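Local structure of exodeoxyribonuclease III (Archaeoglobus fulgidus, 2VOA) at residues L2-F7 and V142-M147; G62-A67 and N103-Q108; I154-P159 and L213-D218; Y201-K206 and P245-P250. The protein probably cleaves DNA at abasic sites, as an AP endonuclease of the exonuclease III family that works with bound magnesium or manganese ions. The protein carries 1 engineered substitution. All coordinates share one frame; numbering follows the deposited sequence.

Contact 1: L2-F7 and V142-M147; sequences LKIATF and VWCGDM
Ile4 and Thr6 of strand 2-7 meet Val142, Cys144 and Gly145 in the buried interface between the two mixed sheets of the DNase I-like sandwich. The strands belong to different sheets, so no hydrogen bonds pair them; their axes run in roughly the same direction, 24° apart, and come within 8.6 Å. From Ile4 CB, which points toward 142-147, two branches part. CG2, anti to the backbone N, faces the sulfur across the interface, with 4.0 Å to Cys144 SG. The other branch, CG1, carries CD1 to the tip, where it meets Val142 CG1 at 3.7 Å, the two side chains reaching toward each other tip to tip. Val142 and Cys144 are each modelled in two conformers, and these distances hold for one of them. One pair further along, Thr6 CB packs on Cys144 CB. The chain then turns a corner at Gly145, whose backbone angles would jam a side chain against the preceding carbonyl, and beyond it comes Asp146, a predicted magnesium ligand and catalytic residue that accepts a hydrogen bond from Asn8. Thr6 OG1 stands anti to its own backbone N (chi1 -177°), a position that sets it 3.6 Å from Gly145 CA, while its hydrogen-bond partner is Gln34 NE2.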
# COMPACT_ATOMS: atom_id res chain seq x y z
N LEU A 2 11.99 28.28 -19.04
CA LEU A 2 10.66 27.70 -18.86
C LEU A 2 10.81 26.18 -18.87
O LEU A 2 11.40 25.61 -19.79
CB LEU A 2 9.77 28.12 -20.03
CG LEU A 2 8.36 27.57 -20.19
CD1 LEU A 2 7.43 28.17 -19.16
CD2 LEU A 2 7.91 27.94 -21.62
N LYS A 3 10.25 25.53 -17.86
CA LYS A 3 10.37 24.08 -17.71
C LYS A 3 9.00 23.43 -17.76
O LYS A 3 8.11 23.77 -16.98
CB LYS A 3 11.12 23.74 -16.41
CG LYS A 3 11.32 22.22 -16.20
CD LYS A 3 11.99 21.87 -14.86
CE LYS A 3 13.44 22.31 -14.80
NZ LYS A 3 14.05 22.08 -13.44
N ILE A 4 8.84 22.48 -18.68
CA ILE A 4 7.56 21.78 -18.88
C ILE A 4 7.79 20.28 -18.79
O ILE A 4 8.72 19.76 -19.43
CB ILE A 4 6.89 22.18 -20.22
CG1 ILE A 4 6.61 23.68 -20.23
CG2 ILE A 4 5.53 21.42 -20.39
CD1 ILE A 4 6.31 24.27 -21.62
N ALA A 5 6.98 19.59 -18.00
CA ALA A 5 7.18 18.15 -17.84
C ALA A 5 5.89 17.39 -18.07
O ALA A 5 4.78 17.96 -18.01
CB ALA A 5 7.74 17.86 -16.46
N THR A 6 6.03 16.10 -18.36
CA THR A 6 4.89 15.19 -18.48
C THR A 6 5.15 13.91 -17.70
O THR A 6 6.27 13.39 -17.69
CB THR A 6 4.51 14.92 -19.99
OG1 THR A 6 3.35 14.07 -20.06
CG2 THR A 6 5.63 14.28 -20.80
N PHE A 7 4.11 13.36 -17.07
CA PHE A 7 4.30 12.21 -16.15
C PHE A 7 3.02 11.40 -16.03
O PHE A 7 2.03 11.91 -15.51
CB PHE A 7 4.73 12.77 -14.77
CG PHE A 7 5.17 11.73 -13.75
CD1 PHE A 7 5.56 10.44 -14.09
CD2 PHE A 7 5.24 12.10 -12.40
CE1 PHE A 7 5.99 9.52 -13.11
CE2 PHE A 7 5.66 11.20 -11.41
CZ PHE A 7 6.04 9.91 -11.76
N VAL A 142 2.41 23.56 -26.61
CA VAL A 142 2.98 22.24 -26.30
C VAL A 142 1.85 21.23 -26.23
O VAL A 142 0.85 21.45 -25.53
CB VAL A 142 3.82 22.24 -24.96
CG1 VAL A 142 4.86 23.34 -24.95
CG2 VAL A 142 2.95 22.33 -23.70
N TRP A 143 2.00 20.13 -26.96
CA TRP A 143 1.12 18.98 -26.85
C TRP A 143 2.00 17.97 -26.16
O TRP A 143 3.09 17.63 -26.64
CB TRP A 143 0.65 18.55 -28.24
CG TRP A 143 0.12 17.16 -28.33
CD1 TRP A 143 -0.64 16.48 -27.40
CD2 TRP A 143 0.31 16.27 -29.43
NE1 TRP A 143 -0.93 15.20 -27.88
CE2 TRP A 143 -0.33 15.05 -29.11
CE3 TRP A 143 0.99 16.38 -30.66
CZ2 TRP A 143 -0.32 13.93 -29.97
CZ3 TRP A 143 1.02 15.26 -31.51
CH2 TRP A 143 0.36 14.05 -31.16
N CYS A 144 1.56 17.60 -24.95
CA CYS A 144 2.22 16.65 -24.02
C CYS A 144 1.38 15.41 -23.83
O CYS A 144 0.17 15.42 -24.08
CB CYS A 144 2.37 17.27 -22.64
SG CYS A 144 3.58 18.59 -22.46
N GLY A 145 2.01 14.33 -23.36
CA GLY A 145 1.22 13.26 -22.79
C GLY A 145 1.80 11.89 -22.94
O GLY A 145 2.96 11.73 -23.35
N ASP A 146 0.98 10.92 -22.57
CA ASP A 146 1.30 9.55 -22.78
C ASP A 146 0.56 9.19 -24.05
O ASP A 146 -0.67 9.04 -24.04
CB ASP A 146 0.86 8.69 -21.61
CG ASP A 146 1.23 7.23 -21.77
OD1 ASP A 146 1.68 6.80 -22.87
OD2 ASP A 146 1.03 6.48 -20.78
N MET A 147 1.33 9.09 -25.12
CA MET A 147 0.80 8.89 -26.48
C MET A 147 0.50 7.43 -26.78
O MET A 147 -0.19 7.12 -27.75
CB MET A 147 1.83 9.43 -27.50
CG MET A 147 2.27 10.91 -27.27
SD MET A 147 0.88 12.04 -26.97
CE MET A 147 1.82 13.55 -26.83

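Contact 2: G62-A67 and N103-Q108; sequences GRNGVA and NTYVPQ. With nucleotides of chain D; nucleotides of chain C.
The Tyr105 ring takes Asn64 at its edge: Asn64 OD1 lies close to the ring plane, 3.3 Å from Tyr105 CE2. The two side chains cross at about a right angle, with the amide turned 54° from the ring. The nitrogen of that amide, Asn64 ND2, is hydrogen-bonded to Asp89. Further back toward the chain, Val66 CG1 packs against Tyr105 CB at 3.8 Å. The second flat group is the Asn103 amide, whose ND2 comes 2.9 Å from Ala67 O; the amide is hydrogen-bonded to Gln34 through OD1 and to Met33 O through ND2. Strands 63-67 and 103-105 run antiparallel, 170° apart, but sit in opposite sheets of the DNase I-like sandwich, so side chains rather than backbone bonds join them. Tyr105, a predicted active-site residue, has CG anti to its backbone N (chi1 174°), which starts the ring out toward Asn64, and its side chain touches that of Glu35, a predicted magnesium ligand. At its tip, OH is 3.8 Å from C5' of DC10 of chain D. An alanine in place of Tyr105 would probably open a gap beside Asn64 OD1 and leave the DC10 sugar without its neighbouring hydroxyl, while the CB packing on Val66 would remain. The same nucleotide is met by Gln108, whose CG lies 3.6 Å from O3' of DC10, and on the other DNA strand Gly62 CA comes 3.4 Å from O3' of DG4 of chain C.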
# COMPACT_ATOMS: atom_id res chain seq x y z
N GLY A 62 -11.79 5.57 -11.27
CA GLY A 62 -11.02 4.35 -11.48
C GLY A 62 -10.03 4.23 -12.62
O GLY A 62 -9.11 3.43 -12.53
N ARG A 63 -10.19 5.03 -13.68
CA ARG A 63 -9.41 4.80 -14.91
C ARG A 63 -9.16 6.10 -15.65
O ARG A 63 -9.86 7.09 -15.41
CB ARG A 63 -10.16 3.85 -15.85
CG ARG A 63 -11.60 4.28 -16.12
CD ARG A 63 -12.37 3.29 -16.99
NE ARG A 63 -12.73 3.86 -18.29
CZ ARG A 63 -13.93 4.33 -18.62
NH1 ARG A 63 -14.94 4.29 -17.74
NH2 ARG A 63 -14.14 4.83 -19.83
N ASN A 64 -8.19 6.07 -16.57
CA ASN A 64 -7.83 7.25 -17.34
C ASN A 64 -7.56 8.43 -16.42
O ASN A 64 -6.99 8.22 -15.34
CB ASN A 64 -8.92 7.56 -18.37
CG ASN A 64 -9.21 6.38 -19.26
OD1 ASN A 64 -8.31 5.59 -19.58
ND2 ASN A 64 -10.46 6.25 -19.69
N GLY A 65 -7.92 9.65 -16.83
CA GLY A 65 -7.79 10.83 -15.96
C GLY A 65 -6.51 11.61 -16.31
O GLY A 65 -5.42 11.03 -16.46
N VAL A 66 -6.66 12.91 -16.47
CA VAL A 66 -5.54 13.79 -16.83
C VAL A 66 -5.59 15.05 -15.94
O VAL A 66 -6.65 15.43 -15.46
CB VAL A 66 -5.61 14.21 -18.33
CG1 VAL A 66 -5.23 13.05 -19.26
CG2 VAL A 66 -6.99 14.79 -18.71
N ALA A 67 -4.45 15.68 -15.71
CA ALA A 67 -4.40 16.89 -14.87
C ALA A 67 -3.20 17.71 -15.34
O ALA A 67 -2.30 17.16 -16.00
CB ALA A 67 -4.26 16.50 -13.40
N ASN A 103 -2.82 18.31 -23.07
CA ASN A 103 -2.34 17.12 -22.37
C ASN A 103 -3.25 15.94 -22.71
O ASN A 103 -4.43 15.96 -22.39
CB ASN A 103 -2.37 17.36 -20.86
CG ASN A 103 -2.02 16.12 -20.03
OD1 ASN A 103 -1.43 15.15 -20.54
ND2 ASN A 103 -2.33 16.20 -18.71
N THR A 104 -2.70 14.94 -23.39
CA THR A 104 -3.48 13.78 -23.85
C THR A 104 -3.01 12.47 -23.24
O THR A 104 -1.79 12.22 -23.07
CB THR A 104 -3.42 13.60 -25.41
OG1 THR A 104 -2.06 13.42 -25.79
CG2 THR A 104 -3.98 14.80 -26.15
N TYR A 105 -3.99 11.60 -22.95
CA TYR A 105 -3.73 10.23 -22.61
C TYR A 105 -4.41 9.40 -23.71
O TYR A 105 -5.62 9.16 -23.66
CB TYR A 105 -4.25 9.88 -21.20
CG TYR A 105 -4.13 8.42 -20.89
CD1 TYR A 105 -2.91 7.75 -21.09
CD2 TYR A 105 -5.23 7.68 -20.43
CE1 TYR A 105 -2.78 6.39 -20.84
CE2 TYR A 105 -5.12 6.31 -20.17
CZ TYR A 105 -3.90 5.67 -20.39
OH TYR A 105 -3.78 4.32 -20.15
N VAL A 106 -3.63 9.06 -24.73
CA VAL A 106 -4.15 8.38 -25.92
C VAL A 106 -4.58 6.96 -25.59
O VAL A 106 -3.91 6.28 -24.84
CB VAL A 106 -3.06 8.42 -27.02
CG1 VAL A 106 -3.46 7.58 -28.24
CG2 VAL A 106 -2.76 9.90 -27.41
N PRO A 107 -5.72 6.47 -26.16
CA PRO A 107 -6.07 5.05 -25.90
C PRO A 107 -4.91 4.08 -26.21
O PRO A 107 -4.27 4.17 -27.27
CB PRO A 107 -7.27 4.79 -26.83
CG PRO A 107 -7.93 6.18 -26.92
CD PRO A 107 -6.72 7.14 -27.01
N GLN A 108 -4.63 3.18 -25.28
CA GLN A 108 -3.52 2.25 -25.46
C GLN A 108 -3.76 1.24 -26.61
O GLN A 108 -2.86 0.96 -27.38
CB GLN A 108 -3.20 1.54 -24.15
CG GLN A 108 -1.91 0.74 -24.20
CD GLN A 108 -2.11 -0.75 -24.43
OE1 GLN A 108 -3.23 -1.28 -24.40
NE2 GLN A 108 -1.00 -1.45 -24.63
P DC D 10 -6.92 -0.15 -20.79
OP1 DC D 10 -7.24 1.28 -21.07
OP2 DC D 10 -7.19 -1.21 -21.80
O5' DC D 10 -5.38 -0.21 -20.44
C5' DC D 10 -4.81 0.73 -19.56
C4' DC D 10 -3.38 0.32 -19.34
O4' DC D 10 -3.34 -0.92 -18.58
C3' DC D 10 -2.61 0.01 -20.62
O3' DC D 10 -1.44 0.79 -20.63
C2' DC D 10 -2.27 -1.48 -20.57
C1' DC D 10 -2.27 -1.71 -19.06
N1 DC D 10 -2.48 -3.10 -18.57
C2 DC D 10 -1.67 -3.53 -17.49
O2 DC D 10 -0.82 -2.77 -17.01
N3 DC D 10 -1.85 -4.79 -17.00
C4 DC D 10 -2.77 -5.59 -17.54
N4 DC D 10 -2.88 -6.81 -17.01
C5 DC D 10 -3.60 -5.18 -18.64
C6 DC D 10 -3.43 -3.93 -19.11
P DG C 4 -5.03 2.88 -6.55
OP1 DG C 4 -5.00 4.28 -6.07
OP2 DG C 4 -4.76 1.76 -5.60
O5' DG C 4 -6.45 2.62 -7.23
C5' DG C 4 -6.89 3.45 -8.31
C4' DG C 4 -7.85 2.71 -9.22
O4' DG C 4 -7.19 1.58 -9.81
C3' DG C 4 -9.08 2.11 -8.53
O3' DG C 4 -10.07 3.10 -8.41
C2' DG C 4 -9.48 1.04 -9.56
C1' DG C 4 -8.11 0.50 -9.97
N9 DG C 4 -7.68 -0.67 -9.18
C8 DG C 4 -6.69 -0.74 -8.22
N7 DG C 4 -6.52 -1.93 -7.71
C5 DG C 4 -7.48 -2.73 -8.37
C6 DG C 4 -7.81 -4.12 -8.24
O6 DG C 4 -7.30 -4.97 -7.48
N1 DG C 4 -8.86 -4.51 -9.09
C2 DG C 4 -9.50 -3.66 -9.97
N2 DG C 4 -10.49 -4.19 -10.73
N3 DG C 4 -9.20 -2.37 -10.09
C4 DG C 4 -8.18 -1.96 -9.28

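Contact 3: I154-P159 and L213-D218; sequences IDVHSP and LGWRGD. Engineered in segment 213-218: Gly217 (natural residue Val).
Two loops are pinned together by a single beta bridge between Val156 and Trp215. Arg216 N donates to Asp155 O at 2.7 Å, and a weaker bond runs back from His157 N to Gly214 O at 3.2 Å. Beside the bridge, Asp155 and Arg216 lie side by side and form a salt bridge in which one oxygen does the accepting. Asp155 OD2 takes Arg216 NE at 2.9 Å, and Arg216 NH2 approaches the same Asp155 OD2 at 3.1 Å. The oxygen lies in the guanidinium plane, yet both donors meet it from the same face, well above the carboxylate plane, since the two flat groups are turned 50° apart. OD2 also has a salt bridge to Arg189, and Arg216 NH2 one to Asp186, so two acids and two arginines would probably stabilise each other's charges. The other oxygen, Asp155 OD1, accepts from a water at 2.7 Å. The side chain of the bridged Trp215, judging from related AP endonucleases, probably lines the abasic-site pocket together with Phe200 and position 217, where an engineered glycine replaces the natural valine. Trp215 CE3 packs on Val156 CG1 at 3.5 Å. His157 CG lies between its backbone N and carbonyl carbon (chi1 58°), close to Gly214 O, and the ring turns its edge toward the indole face, the planes 81° apart in an offset edge-to-face pair. Over one face of the imidazole stands Leu213 CD2, a CH-pi contact 4.0 Å from the centroid of the His157 ring. A hydrogen bond between His157 ND1 and Ser158 OG, 2.8 Å long, helps hold the imidazole's rotation.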
# COMPACT_ATOMS: atom_id res chain seq x y z
N ILE A 154 14.11 3.40 -32.43
CA ILE A 154 14.86 3.77 -31.19
C ILE A 154 13.98 3.92 -29.93
O ILE A 154 14.47 3.84 -28.81
CB ILE A 154 15.72 5.04 -31.42
CG1 ILE A 154 16.77 5.23 -30.31
CG2 ILE A 154 14.81 6.26 -31.61
CD1 ILE A 154 17.69 4.10 -30.12
N ASP A 155 12.66 4.10 -30.12
CA ASP A 155 11.73 4.29 -29.00
C ASP A 155 11.27 3.00 -28.32
O ASP A 155 10.52 3.05 -27.35
CB ASP A 155 10.49 5.08 -29.46
CG ASP A 155 10.85 6.48 -29.92
OD1 ASP A 155 10.64 6.77 -31.12
OD2 ASP A 155 11.37 7.27 -29.10
N VAL A 156 11.74 1.86 -28.81
CA VAL A 156 11.40 0.56 -28.21
C VAL A 156 12.67 -0.29 -28.07
O VAL A 156 13.63 -0.16 -28.85
CB VAL A 156 10.30 -0.24 -29.03
CG1 VAL A 156 9.01 0.56 -29.18
CG2 VAL A 156 10.81 -0.71 -30.39
N HIS A 157 12.69 -1.17 -27.07
CA HIS A 157 13.88 -2.00 -26.85
C HIS A 157 14.15 -3.06 -27.93
O HIS A 157 15.31 -3.43 -28.17
CB HIS A 157 13.84 -2.64 -25.45
CG HIS A 157 12.63 -3.49 -25.21
ND1 HIS A 157 12.48 -4.74 -25.77
CD2 HIS A 157 11.54 -3.29 -24.45
CE1 HIS A 157 11.32 -5.26 -25.38
NE2 HIS A 157 10.74 -4.40 -24.57
N SER A 158 13.09 -3.55 -28.58
CA SER A 158 13.19 -4.67 -29.53
C SER A 158 12.29 -4.47 -30.76
O SER A 158 11.27 -5.16 -30.92
CB SER A 158 12.82 -6.00 -28.85
OG SER A 158 13.66 -6.26 -27.74
N PRO A 159 12.64 -3.50 -31.62
CA PRO A 159 11.76 -3.16 -32.75
C PRO A 159 11.42 -4.36 -33.63
O PRO A 159 10.29 -4.47 -34.11
CB PRO A 159 12.57 -2.11 -33.54
CG PRO A 159 13.95 -2.13 -32.98
CD PRO A 159 13.85 -2.66 -31.58
N LEU A 213 14.94 -2.86 -20.84
CA LEU A 213 13.69 -3.32 -21.47
C LEU A 213 12.60 -2.29 -21.20
O LEU A 213 11.69 -2.50 -20.39
CB LEU A 213 13.30 -4.71 -20.96
CG LEU A 213 14.30 -5.85 -21.22
CD1 LEU A 213 13.78 -7.11 -20.56
CD2 LEU A 213 14.49 -6.05 -22.71
N GLY A 214 12.71 -1.16 -21.90
CA GLY A 214 11.75 -0.09 -21.79
C GLY A 214 11.21 0.37 -23.13
O GLY A 214 11.60 -0.15 -24.20
N TRP A 215 10.29 1.33 -23.03
CA TRP A 215 9.59 1.98 -24.15
C TRP A 215 9.62 3.48 -23.98
O TRP A 215 9.72 4.00 -22.86
CB TRP A 215 8.10 1.59 -24.16
CG TRP A 215 7.80 0.16 -24.28
CD1 TRP A 215 8.06 -0.81 -23.34
CD2 TRP A 215 7.16 -0.49 -25.38
NE1 TRP A 215 7.62 -2.02 -23.80
CE2 TRP A 215 7.07 -1.86 -25.05
CE3 TRP A 215 6.65 -0.05 -26.61
CZ2 TRP A 215 6.50 -2.81 -25.91
CZ3 TRP A 215 6.08 -1.02 -27.49
CH2 TRP A 215 6.01 -2.36 -27.12
N ARG A 216 9.51 4.21 -25.10
CA ARG A 216 9.42 5.67 -25.02
C ARG A 216 8.15 6.09 -25.79
O ARG A 216 8.19 6.44 -26.98
CB ARG A 216 10.70 6.35 -25.56
CG ARG A 216 10.89 7.80 -25.03
CD ARG A 216 9.89 8.79 -25.62
NE ARG A 216 10.16 8.98 -27.04
CZ ARG A 216 9.93 10.09 -27.74
NH1 ARG A 216 9.36 11.17 -27.16
NH2 ARG A 216 10.28 10.13 -29.02
N GLY A 217 7.01 6.00 -25.08
CA GLY A 217 5.70 6.36 -25.65
C GLY A 217 5.13 7.69 -25.13
O GLY A 217 4.02 8.09 -25.53
N ASP A 218 5.87 8.34 -24.25
CA ASP A 218 5.53 9.66 -23.68
C ASP A 218 6.31 10.73 -24.47
O ASP A 218 7.46 10.51 -24.87
CB ASP A 218 5.90 9.74 -22.19
CG ASP A 218 5.23 8.67 -21.38
OD1 ASP A 218 5.85 7.60 -21.13
OD2 ASP A 218 4.06 8.90 -21.00
O HOH W 1 11.88 9.12 -31.67

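Contact 4: Y201-K206 and P245-P250; sequences YDYRVK and PSDHLP. With nucleotides of chain C; nucleotides of chain D.
Tyr203 OH donates to Pro245 O at 2.8 Å, lying in the carbonyl plane on a lone pair, and the same hydroxyl is hydrogen-bonded to Asn10 ND2. A backbone bond joins Tyr201 N to Asp247 O at 3.1 Å. On the DNA side a water donates to Asp247 OD2 at 2.8 Å and accepts from Tyr203 N at 3.0 Å. Within 201-206, residues Asp202 to Val205 make a type I beta turn, and Asp202 OD1 accepts from Arg204 N in an Asx turn. Arg204 then grips the same carboxylate side-on, NE to Asp202 OD1 and NH2 to OD2, which holds its guanidinium over the DG1 base of chain C and the DC10 base of chain D. The 245-250 loop carries Asp247 and His248, both predicted to bind magnesium; His248 is also hydrogen-bonded to Asp218. The Tyr203 ring is sandwiched: Asp247 CB stands 3.6 Å from its centroid over one face, and C5' of DC2 of chain C lies over the centre of the opposite face. An alanine here would probably leave Pro245 O without its hydroxyl donor and open a gap between Asp247 and the DC2 sugar. Asp247 CG sits between its backbone N and carbonyl carbon (chi1 45°), with the carboxylate stacked on the ring, planes 16° apart. Farther from the DNA, Leu249 CD1 meets the edge of Tyr201 at CE1, 3.7 Å away.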
# COMPACT_ATOMS: atom_id res chain seq x y z
N TYR A 201 8.84 1.42 -18.07
CA TYR A 201 9.35 0.07 -17.86
C TYR A 201 8.21 -0.70 -17.21
O TYR A 201 7.71 -0.29 -16.16
CB TYR A 201 10.56 0.05 -16.92
CG TYR A 201 11.78 0.74 -17.48
CD1 TYR A 201 12.01 2.08 -17.23
CD2 TYR A 201 12.73 0.02 -18.23
CE1 TYR A 201 13.14 2.73 -17.73
CE2 TYR A 201 13.86 0.66 -18.72
CZ TYR A 201 14.06 2.00 -18.47
OH TYR A 201 15.19 2.63 -18.94
N ASP A 202 7.79 -1.79 -17.84
CA ASP A 202 6.65 -2.58 -17.36
C ASP A 202 6.96 -3.18 -16.00
O ASP A 202 8.02 -3.78 -15.83
CB ASP A 202 6.31 -3.67 -18.39
CG ASP A 202 4.99 -4.35 -18.12
OD1 ASP A 202 4.76 -4.80 -16.99
OD2 ASP A 202 4.20 -4.50 -19.08
N TYR A 203 6.06 -3.02 -15.03
CA TYR A 203 6.26 -3.57 -13.69
C TYR A 203 6.53 -5.09 -13.72
O TYR A 203 7.22 -5.64 -12.84
CB TYR A 203 5.00 -3.40 -12.85
CG TYR A 203 4.65 -2.01 -12.36
CD1 TYR A 203 3.35 -1.51 -12.53
CD2 TYR A 203 5.57 -1.21 -11.68
CE1 TYR A 203 2.98 -0.26 -12.03
CE2 TYR A 203 5.21 0.06 -11.18
CZ TYR A 203 3.91 0.51 -11.35
OH TYR A 203 3.53 1.74 -10.85
N ARG A 204 5.94 -5.75 -14.71
CA ARG A 204 5.93 -7.21 -14.78
C ARG A 204 7.25 -7.80 -15.27
O ARG A 204 7.49 -8.99 -15.14
CB ARG A 204 4.81 -7.66 -15.69
CG ARG A 204 3.44 -7.53 -15.09
CD ARG A 204 2.36 -7.69 -16.14
NE ARG A 204 2.32 -6.58 -17.08
CZ ARG A 204 1.38 -6.41 -18.00
NH1 ARG A 204 0.38 -7.30 -18.11
NH2 ARG A 204 1.43 -5.37 -18.81
N VAL A 205 8.07 -6.94 -15.86
CA VAL A 205 9.33 -7.36 -16.49
C VAL A 205 10.45 -7.34 -15.46
O VAL A 205 10.87 -6.28 -15.00
CB VAL A 205 9.65 -6.47 -17.74
CG1 VAL A 205 11.03 -6.81 -18.33
CG2 VAL A 205 8.56 -6.63 -18.80
N LYS A 206 10.93 -8.53 -15.09
CA LYS A 206 11.96 -8.65 -14.05
C LYS A 206 13.26 -7.98 -14.46
O LYS A 206 13.76 -8.20 -15.56
CB LYS A 206 12.17 -10.13 -13.67
CG LYS A 206 12.66 -10.32 -12.25
CD LYS A 206 11.93 -9.40 -11.27
CE LYS A 206 12.62 -9.36 -9.91
NZ LYS A 206 12.39 -8.05 -9.21
N PRO A 245 7.12 3.16 -7.05
CA PRO A 245 7.20 4.08 -8.18
C PRO A 245 6.05 3.91 -9.16
O PRO A 245 5.45 2.83 -9.21
CB PRO A 245 8.50 3.68 -8.87
CG PRO A 245 8.61 2.19 -8.60
CD PRO A 245 8.00 1.98 -7.22
N SER A 246 5.77 4.95 -9.95
CA SER A 246 4.98 4.77 -11.17
C SER A 246 5.77 3.86 -12.11
O SER A 246 6.99 3.78 -11.99
CB SER A 246 4.78 6.11 -11.89
OG SER A 246 3.92 5.91 -13.01
N ASP A 247 5.11 3.21 -13.06
CA ASP A 247 5.84 2.48 -14.10
C ASP A 247 6.47 3.41 -15.15
O ASP A 247 7.41 3.02 -15.84
CB ASP A 247 5.01 1.34 -14.74
CG ASP A 247 3.58 1.74 -15.10
OD1 ASP A 247 3.21 2.94 -15.03
OD2 ASP A 247 2.83 0.82 -15.51
N HIS A 248 5.96 4.64 -15.25
CA HIS A 248 6.54 5.66 -16.14
C HIS A 248 7.54 6.57 -15.41
O HIS A 248 7.49 6.70 -14.18
CB HIS A 248 5.43 6.52 -16.77
CG HIS A 248 4.58 5.77 -17.74
ND1 HIS A 248 4.59 6.05 -19.09
CD2 HIS A 248 3.66 4.80 -17.55
CE1 HIS A 248 3.74 5.24 -19.70
NE2 HIS A 248 3.17 4.47 -18.80
N LEU A 249 8.41 7.22 -16.20
CA LEU A 249 9.33 8.27 -15.73
C LEU A 249 8.79 9.66 -16.16
O LEU A 249 8.18 9.77 -17.24
CB LEU A 249 10.70 8.13 -16.43
CG LEU A 249 11.70 7.04 -16.07
CD1 LEU A 249 11.19 5.65 -16.44
CD2 LEU A 249 13.01 7.33 -16.77
N PRO A 250 9.03 10.73 -15.36
CA PRO A 250 8.76 12.06 -15.92
C PRO A 250 9.67 12.36 -17.12
O PRO A 250 10.85 11.96 -17.14
CB PRO A 250 9.15 13.02 -14.77
CG PRO A 250 8.99 12.21 -13.55
CD PRO A 250 9.50 10.84 -13.96
O5' DG C 1 5.42 -9.39 -11.79
C5' DG C 1 5.02 -8.86 -10.54
C4' DG C 1 5.08 -7.34 -10.58
O4' DG C 1 4.24 -6.76 -11.63
C3' DG C 1 4.59 -6.67 -9.31
O3' DG C 1 5.26 -5.42 -9.18
C2' DG C 1 3.10 -6.45 -9.55
C1' DG C 1 3.09 -6.17 -11.05
N9 DG C 1 1.96 -6.74 -11.76
C8 DG C 1 1.40 -8.00 -11.59
N7 DG C 1 0.42 -8.22 -12.41
C5 DG C 1 0.33 -7.07 -13.16
C6 DG C 1 -0.57 -6.75 -14.19
O6 DG C 1 -1.47 -7.49 -14.64
N1 DG C 1 -0.33 -5.48 -14.72
C2 DG C 1 0.65 -4.61 -14.27
N2 DG C 1 0.74 -3.41 -14.88
N3 DG C 1 1.50 -4.91 -13.29
C4 DG C 1 1.27 -6.15 -12.79
P DC C 2 5.23 -4.57 -7.84
OP1 DC C 2 6.43 -3.71 -7.92
OP2 DC C 2 5.02 -5.46 -6.67
O5' DC C 2 3.92 -3.68 -7.91
C5' DC C 2 3.89 -2.65 -8.90
C4' DC C 2 2.49 -2.13 -9.09
O4' DC C 2 1.78 -3.10 -9.89
C3' DC C 2 1.69 -1.91 -7.80
O3' DC C 2 1.11 -0.64 -7.86
C2' DC C 2 0.57 -2.95 -7.91
C1' DC C 2 0.46 -3.07 -9.43
N1 DC C 2 -0.32 -4.29 -9.91
C2 DC C 2 -1.10 -4.16 -11.07
O2 DC C 2 -1.11 -3.09 -11.69
N3 DC C 2 -1.83 -5.24 -11.48
C4 DC C 2 -1.80 -6.37 -10.78
N4 DC C 2 -2.53 -7.39 -11.24
C5 DC C 2 -1.01 -6.53 -9.60
C6 DC C 2 -0.31 -5.46 -9.20
P DC D 10 -6.92 -0.15 -20.79
OP1 DC D 10 -7.24 1.28 -21.07
OP2 DC D 10 -7.19 -1.21 -21.80
O5' DC D 10 -5.38 -0.21 -20.44
C5' DC D 10 -4.81 0.73 -19.56
C4' DC D 10 -3.38 0.32 -19.34
O4' DC D 10 -3.34 -0.92 -18.58
C3' DC D 10 -2.61 0.01 -20.62
O3' DC D 10 -1.44 0.79 -20.63
C2' DC D 10 -2.27 -1.48 -20.57
C1' DC D 10 -2.27 -1.71 -19.06
N1 DC D 10 -2.48 -3.10 -18.57
C2 DC D 10 -1.67 -3.53 -17.49
O2 DC D 10 -0.82 -2.77 -17.01
N3 DC D 10 -1.85 -4.79 -17.00
C4 DC D 10 -2.77 -5.59 -17.54
N4 DC D 10 -2.88 -6.81 -17.01
C5 DC D 10 -3.60 -5.18 -18.64
C6 DC D 10 -3.43 -3.93 -19.11
O HOH W 2 3.46 -1.88 -15.84

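In the fold
From the N terminus, strand 2-8 opens contact 1, which closes only at 142-147 and joins the two sheets. Contact 2 opens and closes inside that span, joining the same sheets at strands 63-70 and 99-105; strands 99-105 and 141-144 are neighbours, and Trp143 NE1 probably bonds Thr104 OG1. Contacts 3 and 4 follow and cross: 154-159 opens the first, 201-206 the second, then 213-218 and 245-250 close them in turn. The closing segments, 213-218 and 245-250, lead into strands 218-222 and 251-255, one in each sheet. Contact 3 meets contact 1 through Met147 N and Gly217 O, and contact 4 where Asp218 and His248 come together.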